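Local coordinates for N-alpha-acetyltransferase 38, NatC auxiliary subunit (Saccharomyces cerevisiae, PDB 6YGA), which serves as the small auxiliary subunit of the NatC complex, which acetylates the N-termini of nascent proteins beginning with methionine and a hydrophobic or amphipathic residue, at residues 15-27 with 39-53. Numbering follows the deposited sequence.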
ATOM      1  N   ILE C  15      28.872   4.784 -28.887  1.00 89.77           N
ATOM      2  CA  ILE C  15      27.856   4.993 -29.911  1.00 91.63           C
ATOM      3  C   ILE C  15      27.471   3.624 -30.454  1.00 92.93           C
ATOM      4  O   ILE C  15      28.313   2.911 -31.014  1.00 97.94           O
ATOM      5  CB  ILE C  15      28.356   5.916 -31.033  1.00 95.37           C
ATOM      6  CG1 ILE C  15      28.411   7.374 -30.561  1.00 94.97           C
ATOM      7  CG2 ILE C  15      27.464   5.796 -32.258  1.00 97.97           C
ATOM      8  CD1 ILE C  15      29.661   7.746 -29.783  1.00 94.95           C
ATOM      9  N   VAL C  16      26.205   3.251 -30.282  1.00 90.20           N
ATOM     10  CA  VAL C  16      25.712   1.932 -30.661  1.00 89.82           C
ATOM     11  C   VAL C  16      24.516   2.138 -31.583  1.00 91.58           C
ATOM     12  O   VAL C  16      23.413   2.455 -31.121  1.00 89.25           O
ATOM     13  CB  VAL C  16      25.331   1.078 -29.446  1.00 83.94           C
ATOM     14  CG1 VAL C  16      24.771  -0.265 -29.895  1.00 83.24           C
ATOM     15  CG2 VAL C  16      26.537   0.879 -28.544  1.00 81.59           C
ATOM     16  N   SER C  17      24.728   1.961 -32.884  1.00 94.63           N
ATOM     17  CA  SER C  17      23.631   1.980 -33.840  1.00 96.54           C
ATOM     18  C   SER C  17      22.893   0.650 -33.783  1.00 98.61           C
ATOM     19  O   SER C  17      23.517  -0.415 -33.795  1.00 96.62           O
ATOM     20  CB  SER C  17      24.152   2.239 -35.253  1.00100.22           C
ATOM     21  OG  SER C  17      23.093   2.213 -36.196  1.00102.44           O
ATOM     22  N   LEU C  18      21.568   0.710 -33.712  1.00103.26           N
ATOM     23  CA  LEU C  18      20.759  -0.495 -33.620  1.00107.34           C
ATOM     24  C   LEU C  18      20.381  -0.971 -35.021  1.00121.76           C
ATOM     25  O   LEU C  18      20.838  -0.430 -36.031  1.00124.80           O
ATOM     26  CB  LEU C  18      19.530  -0.245 -32.751  1.00 98.08           C
ATOM     27  CG  LEU C  18      19.804   0.103 -31.288  1.00 89.56           C
ATOM     28  CD1 LEU C  18      18.512   0.081 -30.486  1.00 84.36           C
ATOM     29  CD2 LEU C  18      20.831  -0.848 -30.693  1.00 87.43           C
ATOM     30  N   THR C  19      19.532  -2.000 -35.092  1.00132.66           N
ATOM     31  CA  THR C  19      19.132  -2.542 -36.386  1.00141.15           C
ATOM     32  C   THR C  19      18.321  -1.537 -37.191  1.00143.64           C
ATOM     33  O   THR C  19      18.421  -1.504 -38.423  1.00148.73           O
ATOM     34  CB  THR C  19      18.333  -3.833 -36.194  1.00143.69           C
ATOM     35  OG1 THR C  19      17.199  -3.578 -35.354  1.00141.23           O
ATOM     36  CG2 THR C  19      19.202  -4.908 -35.557  1.00145.79           C
ATOM     37  N   GLU C  20      17.520  -0.713 -36.525  1.00139.19           N
ATOM     38  CA  GLU C  20      16.706   0.285 -37.197  1.00139.88           C
ATOM     39  C   GLU C  20      17.518   1.570 -37.362  1.00136.76           C
ATOM     40  O   GLU C  20      18.725   1.606 -37.103  1.00136.34           O
ATOM     41  CB  GLU C  20      15.411   0.514 -36.418  1.00140.15           C
ATOM     42  CG  GLU C  20      14.563  -0.740 -36.237  1.00142.54           C
ATOM     43  CD  GLU C  20      13.383  -0.524 -35.303  1.00142.68           C
ATOM     44  OE1 GLU C  20      13.293   0.563 -34.694  1.00141.48           O
ATOM     45  OE2 GLU C  20      12.546  -1.442 -35.177  1.00143.79           O
ATOM     46  N   ASP C  21      16.858   2.647 -37.796  1.00133.64           N
ATOM     47  CA  ASP C  21      17.533   3.934 -37.924  1.00129.30           C
ATOM     48  C   ASP C  21      17.949   4.508 -36.577  1.00118.94           C
ATOM     49  O   ASP C  21      18.744   5.452 -36.537  1.00121.77           O
ATOM     50  CB  ASP C  21      16.632   4.935 -38.648  1.00132.35           C
ATOM     51  CG  ASP C  21      16.238   4.467 -40.031  1.00137.76           C
ATOM     52  OD1 ASP C  21      16.602   3.331 -40.399  1.00139.44           O
ATOM     53  OD2 ASP C  21      15.565   5.236 -40.751  1.00140.09           O
ATOM     54  N   ARG C  22      17.435   3.962 -35.480  1.00107.07           N
ATOM     55  CA  ARG C  22      17.739   4.488 -34.159  1.00 96.58           C
ATOM     56  C   ARG C  22      19.195   4.230 -33.783  1.00 89.08           C
ATOM     57  O   ARG C  22      19.804   3.237 -34.190  1.00 87.41           O
ATOM     58  CB  ARG C  22      16.807   3.868 -33.116  1.00 92.88           C
ATOM     59  CG  ARG C  22      16.785   2.348 -33.129  1.00 90.85           C
ATOM     60  CD  ARG C  22      15.620   1.777 -32.323  1.00 85.63           C
ATOM     61  NE  ARG C  22      15.702   2.080 -30.897  1.00 78.65           N
ATOM     62  CZ  ARG C  22      14.992   1.449 -29.966  1.00 74.89           C
ATOM     63  NH1 ARG C  22      14.159   0.480 -30.317  1.00 73.74           N
ATOM     64  NH2 ARG C  22      15.117   1.780 -28.688  1.00 72.98           N
ATOM     65  N   ILE C  23      19.747   5.146 -32.989  1.00 85.06           N
ATOM     66  CA  ILE C  23      21.113   5.064 -32.487  1.00 83.11           C
ATOM     67  C   ILE C  23      21.096   5.366 -30.994  1.00 79.78           C
ATOM     68  O   ILE C  23      20.357   6.248 -30.540  1.00 78.81           O
ATOM     69  CB  ILE C  23      22.051   6.033 -33.243  1.00 85.48           C
ATOM     70  CG1 ILE C  23      22.472   5.426 -34.584  1.00 88.78           C
ATOM     71  CG2 ILE C  23      23.270   6.410 -32.399  1.00 84.93           C
ATOM     72  CD1 ILE C  23      23.581   6.181 -35.284  1.00 92.30           C
ATOM     73  N   LEU C  24      21.902   4.631 -30.231  1.00 78.21           N
ATOM     74  CA  LEU C  24      21.989   4.793 -28.785  1.00 75.50           C
ATOM     75  C   LEU C  24      23.361   5.331 -28.399  1.00 76.31           C
ATOM     76  O   LEU C  24      24.387   4.813 -28.851  1.00 77.91           O
ATOM     77  CB  LEU C  24      21.726   3.467 -28.066  1.00 73.93           C
ATOM     78  CG  LEU C  24      20.378   2.803 -28.350  1.00 73.68           C
ATOM     79  CD1 LEU C  24      20.225   1.533 -27.532  1.00 71.73           C
ATOM     80  CD2 LEU C  24      19.245   3.769 -28.062  1.00 73.16           C
ATOM     81  N   VAL C  25      23.372   6.365 -27.561  1.00 75.98           N
ATOM     82  CA  VAL C  25      24.592   6.945 -27.010  1.00 76.97           C
ATOM     83  C   VAL C  25      24.510   6.816 -25.497  1.00 77.40           C
ATOM     84  O   VAL C  25      23.579   7.346 -24.876  1.00 75.45           O
ATOM     85  CB  VAL C  25      24.767   8.413 -27.428  1.00 76.81           C
ATOM     86  CG1 VAL C  25      26.091   8.961 -26.920  1.00 76.55           C
ATOM     87  CG2 VAL C  25      24.669   8.554 -28.939  1.00 77.83           C
ATOM     88  N   GLY C  26      25.473   6.113 -24.905  1.00 78.71           N
ATOM     89  CA  GLY C  26      25.436   5.870 -23.475  1.00 75.73           C
ATOM     90  C   GLY C  26      26.778   5.441 -22.933  1.00 76.62           C
ATOM     91  O   GLY C  26      27.689   5.068 -23.681  1.00 77.22           O
ATOM     92  N   SER C  27      26.887   5.500 -21.608  1.00 76.39           N
ATOM     93  CA  SER C  27      28.086   5.085 -20.896  1.00 78.30           C
ATOM     94  C   SER C  27      28.020   3.590 -20.612  1.00 78.35           C
ATOM     95  O   SER C  27      27.026   3.099 -20.068  1.00 78.86           O
ATOM     96  CB  SER C  27      28.225   5.872 -19.591  1.00 78.93           C
ATOM     97  OG  SER C  27      29.460   5.611 -18.950  1.00 81.39           O
ATOM     98  N   LEU C  39      24.036  -0.234 -20.842  1.00 64.73           N
ATOM     99  CA  LEU C  39      24.417   1.163 -20.999  1.00 67.31           C
ATOM    100  C   LEU C  39      23.580   2.047 -20.085  1.00 68.59           C
ATOM    101  O   LEU C  39      22.379   1.814 -19.907  1.00 68.18           O
ATOM    102  CB  LEU C  39      24.247   1.615 -22.453  1.00 68.21           C
ATOM    103  CG  LEU C  39      25.059   0.893 -23.528  1.00 71.49           C
ATOM    104  CD1 LEU C  39      24.571   1.291 -24.911  1.00 72.57           C
ATOM    105  CD2 LEU C  39      26.537   1.200 -23.378  1.00 72.90           C
ATOM    106  N   ASP C  40      24.219   3.065 -19.516  1.00 71.37           N
ATOM    107  CA  ASP C  40      23.567   4.022 -18.635  1.00 72.79           C
ATOM    108  C   ASP C  40      23.535   5.393 -19.296  1.00 73.11           C
ATOM    109  O   ASP C  40      24.363   5.711 -20.153  1.00 74.12           O
ATOM    110  CB  ASP C  40      24.287   4.116 -17.284  1.00 74.29           C
ATOM    111  CG  ASP C  40      23.381   4.612 -16.167  1.00 75.40           C
ATOM    112  OD1 ASP C  40      22.194   4.899 -16.437  1.00 74.89           O
ATOM    113  OD2 ASP C  40      23.853   4.707 -15.013  1.00 76.46           O
ATOM    114  N   HIS C  41      22.566   6.206 -18.869  1.00 72.64           N
ATOM    115  CA  HIS C  41      22.362   7.554 -19.402  1.00 76.65           C
ATOM    116  C   HIS C  41      22.190   7.520 -20.920  1.00 75.30           C
ATOM    117  O   HIS C  41      22.740   8.350 -21.647  1.00 77.03           O
ATOM    118  CB  HIS C  41      23.504   8.488 -18.991  1.00 83.83           C
ATOM    119  CG  HIS C  41      23.851   8.412 -17.535  1.00 88.17           C
ATOM    120  ND1 HIS C  41      22.967   8.768 -16.539  1.00 88.36           N
ATOM    121  CD2 HIS C  41      24.985   8.020 -16.906  1.00 90.21           C
ATOM    122  CE1 HIS C  41      23.541   8.597 -15.360  1.00 88.32           C
ATOM    123  NE2 HIS C  41      24.766   8.144 -15.556  1.00 89.22           N
ATOM    124  N   VAL C  42      21.413   6.549 -21.399  1.00 73.11           N
ATOM    125  CA  VAL C  42      21.283   6.320 -22.834  1.00 72.60           C
ATOM    126  C   VAL C  42      20.477   7.441 -23.471  1.00 71.33           C
ATOM    127  O   VAL C  42      19.425   7.845 -22.959  1.00 69.67           O
ATOM    128  CB  VAL C  42      20.633   4.954 -23.102  1.00 69.99           C
ATOM    129  CG1 VAL C  42      20.184   4.844 -24.552  1.00 71.80           C
ATOM    130  CG2 VAL C  42      21.602   3.842 -22.773  1.00 68.97           C
ATOM    131  N   GLU C  43      20.976   7.955 -24.592  1.00 72.76           N
ATOM    132  CA  GLU C  43      20.239   8.882 -25.440  1.00 73.99           C
ATOM    133  C   GLU C  43      19.885   8.169 -26.737  1.00 72.42           C
ATOM    134  O   GLU C  43      20.775   7.673 -27.437  1.00 73.07           O
ATOM    135  CB  GLU C  43      21.051  10.143 -25.732  1.00 79.62           C
ATOM    136  CG  GLU C  43      20.344  11.119 -26.659  1.00 85.45           C
ATOM    137  CD  GLU C  43      21.193  12.329 -26.994  1.00 93.03           C
ATOM    138  OE1 GLU C  43      22.414  12.296 -26.731  1.00 95.84           O
ATOM    139  OE2 GLU C  43      20.640  13.316 -27.521  1.00 96.72           O
ATOM    140  N   GLU C  44      18.593   8.119 -27.053  1.00 72.05           N
ATOM    141  CA  GLU C  44      18.099   7.491 -28.272  1.00 75.01           C
ATOM    142  C   GLU C  44      17.901   8.561 -29.339  1.00 76.08           C
ATOM    143  O   GLU C  44      17.057   9.449 -29.185  1.00 74.65           O
ATOM    144  CB  GLU C  44      16.789   6.748 -28.018  1.00 75.34           C
ATOM    145  CG  GLU C  44      16.355   5.858 -29.177  1.00 80.87           C
ATOM    146  CD  GLU C  44      14.852   5.671 -29.247  1.00 82.57           C
ATOM    147  OE1 GLU C  44      14.116   6.651 -29.000  1.00 82.43           O
ATOM    148  OE2 GLU C  44      14.405   4.547 -29.549  1.00 83.51           O
ATOM    149  N   ARG C  45      18.673   8.469 -30.415  1.00 78.68           N
ATOM    150  CA  ARG C  45      18.611   9.415 -31.522  1.00 82.46           C
ATOM    151  C   ARG C  45      17.969   8.738 -32.727  1.00 83.12           C
ATOM    152  O   ARG C  45      18.459   7.707 -33.198  1.00 81.78           O
ATOM    153  CB  ARG C  45      20.007   9.924 -31.879  1.00 86.16           C
ATOM    154  CG  ARG C  45      20.665  10.773 -30.803  1.00 86.34           C
ATOM    155  CD  ARG C  45      22.049  11.217 -31.245  1.00 90.03           C
ATOM    156  NE  ARG C  45      22.768  11.932 -30.196  1.00 90.10           N
ATOM    157  CZ  ARG C  45      24.052  12.265 -30.270  1.00 92.30           C
ATOM    158  NH1 ARG C  45      24.759  11.942 -31.345  1.00 95.30           N
ATOM    159  NH2 ARG C  45      24.633  12.915 -29.270  1.00 91.62           N
HETATM  160  N   MSE C  46      16.876   9.316 -33.221  1.00 87.11           N
HETATM  161  CA  MSE C  46      16.246   8.854 -34.457  1.00 93.96           C
HETATM  162  C   MSE C  46      15.989  10.028 -35.390  1.00 99.85           C
HETATM  163  O   MSE C  46      15.031  10.779 -35.199  1.00102.31           O
HETATM  164  CB  MSE C  46      14.929   8.123 -34.174  1.00 94.39           C
HETATM  165  CG  MSE C  46      15.053   6.950 -33.217  1.00 93.41           C
HETATM  166 SE   MSE C  46      13.396   5.932 -33.017  0.46 93.51          SE
HETATM  167  CE  MSE C  46      13.538   4.757 -34.581  1.00 94.66           C
ATOM    168  N   GLY C  47      16.849  10.181 -36.391  1.00103.86           N
ATOM    169  CA  GLY C  47      16.685  11.258 -37.353  1.00107.58           C
ATOM    170  C   GLY C  47      16.792  12.600 -36.662  1.00105.74           C
ATOM    171  O   GLY C  47      17.848  12.974 -36.137  1.00105.67           O
ATOM    172  N   SER C  48      15.680  13.338 -36.643  1.00104.86           N
ATOM    173  CA  SER C  48      15.649  14.633 -35.976  1.00103.86           C
ATOM    174  C   SER C  48      15.468  14.502 -34.470  1.00 98.37           C
ATOM    175  O   SER C  48      15.996  15.324 -33.715  1.00 96.59           O
ATOM    176  CB  SER C  48      14.524  15.493 -36.554  1.00105.24           C
ATOM    177  OG  SER C  48      13.276  14.832 -36.459  1.00103.36           O
ATOM    178  N   SER C  49      14.751  13.481 -34.012  1.00 96.01           N
ATOM    179  CA  SER C  49      14.329  13.421 -32.621  1.00 91.87           C
ATOM    180  C   SER C  49      15.411  12.838 -31.714  1.00 89.28           C
ATOM    181  O   SER C  49      16.257  12.041 -32.135  1.00 89.86           O
ATOM    182  CB  SER C  49      13.043  12.601 -32.488  1.00 90.52           C
ATOM    183  OG  SER C  49      11.918  13.340 -32.945  1.00 92.70           O
ATOM    184  N   SER C  50      15.368  13.251 -30.450  1.00 87.82           N
ATOM    185  CA  SER C  50      16.277  12.767 -29.422  1.00 86.79           C
ATOM    186  C   SER C  50      15.516  12.654 -28.109  1.00 82.83           C
ATOM    187  O   SER C  50      14.599  13.434 -27.839  1.00 85.09           O
ATOM    188  CB  SER C  50      17.489  13.697 -29.267  1.00 89.91           C
ATOM    189  OG  SER C  50      18.103  13.541 -27.999  1.00 90.12           O
ATOM    190  N   ARG C  51      15.899  11.674 -27.293  1.00 79.05           N
ATOM    191  CA  ARG C  51      15.237  11.467 -26.012  1.00 73.22           C
ATOM    192  C   ARG C  51      16.116  10.604 -25.120  1.00 73.53           C
ATOM    193  O   ARG C  51      16.955   9.834 -25.596  1.00 74.90           O
ATOM    194  CB  ARG C  51      13.857  10.823 -26.188  1.00 67.75           C
ATOM    195  CG  ARG C  51      13.883   9.390 -26.696  1.00 65.56           C
ATOM    196  CD  ARG C  51      12.505   8.758 -26.576  1.00 65.25           C
ATOM    197  NE  ARG C  51      12.529   7.312 -26.783  1.00 67.02           N
ATOM    198  CZ  ARG C  51      11.613   6.478 -26.297  1.00 65.40           C
ATOM    199  NH1 ARG C  51      10.607   6.946 -25.570  1.00 61.04           N
ATOM    200  NH2 ARG C  51      11.704   5.176 -26.531  1.00 66.17           N
HETATM  201  N   MSE C  52      15.902  10.742 -23.812  1.00 72.04           N
HETATM  202  CA  MSE C  52      16.637   9.973 -22.810  1.00 70.19           C
HETATM  203  C   MSE C  52      15.865   8.718 -22.414  1.00 68.45           C
HETATM  204  O   MSE C  52      14.636   8.739 -22.336  1.00 67.08           O
HETATM  205  CB  MSE C  52      16.914  10.827 -21.569  1.00 68.99           C
HETATM  206  CG  MSE C  52      17.745  12.072 -21.832  1.00 72.84           C
HETATM  207 SE   MSE C  52      19.437  11.680 -22.716  0.59 80.15          SE
HETATM  208  CE  MSE C  52      20.458  13.228 -22.108  1.00 82.03           C
HETATM  209  N   MSE C  53      16.583   7.627 -22.161  1.00 67.59           N
HETATM  210  CA  MSE C  53      15.939   6.357 -21.832  1.00 65.68           C
HETATM  211  C   MSE C  53      16.548   5.679 -20.602  1.00 62.66           C
HETATM  212  O   MSE C  53      16.079   4.625 -20.175  1.00 60.14           O
HETATM  213  CB  MSE C  53      15.998   5.406 -23.032  1.00 68.72           C
HETATM  214  CG  MSE C  53      15.329   5.948 -24.287  1.00 74.25           C
HETATM  215 SE   MSE C  53      14.842   4.548 -25.552  0.66 81.21          SE
HETATM  216  CE  MSE C  53      16.562   3.645 -25.679  1.00 83.65           C
TER
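The R22 guanidinium lies between E44 OE2 over one face and L18 CD1 over the other, with M53 CE at its edge. V25 CG2 sits over the centre of one face of the R45 guanidinium, 4.0 Å from R45 CZ, while the E43 carboxylate lies at that group's edge, in a salt bridge with a weak hydrogen bond from R45 NH2 to E43 OE1. These groups occupy two faces of the bent sheet of an Sm (LSM) fold, where strands 23-27 and 42-46 run antiparallel, their short axes 165° apart in direction. The bend in R22 at chi3 (-64°) brings its guanidinium face up to E44 OE2, the carboxylate plane turned 75° from it; the R22 NH2 to E44 OE2 salt bridge is 3.0 Å. On the next strand R51 NE reaches the other oxygen, E44 OE1, at 2.8 Å, so this buried carboxylate is gripped by two arginines, which should favour its ionised form. N-alpha-acetyltransferase 35 completes the network: its D63 pairs with R22 NH1 and its S65 bonds to E44 OE2, while its D17 takes R45 NH2. The E44 face continues into apolar packing, L24 CD2 meeting M53 CE at 3.6 Å and V42 CG1 at 3.8 Å. Near the M46-S49 type II' turn, selenomethionine M46 folds along the base of R22, its CG 3.5 Å from R22 CB. Paired backbone bonds join I23 to R45 and V25 to E43; E43 N reaches V25 O at 2.7 Å. Past V25 the register slips by one residue in a beta bulge, H41 and V42 opposite G26, where segment 39-53 turns a corner at D40-H41. Beyond, pairing resumes: S27 N bonds to D40 O, and D40 N returns a 2.9 Å bond to S27 O, both in the carbonyl plane.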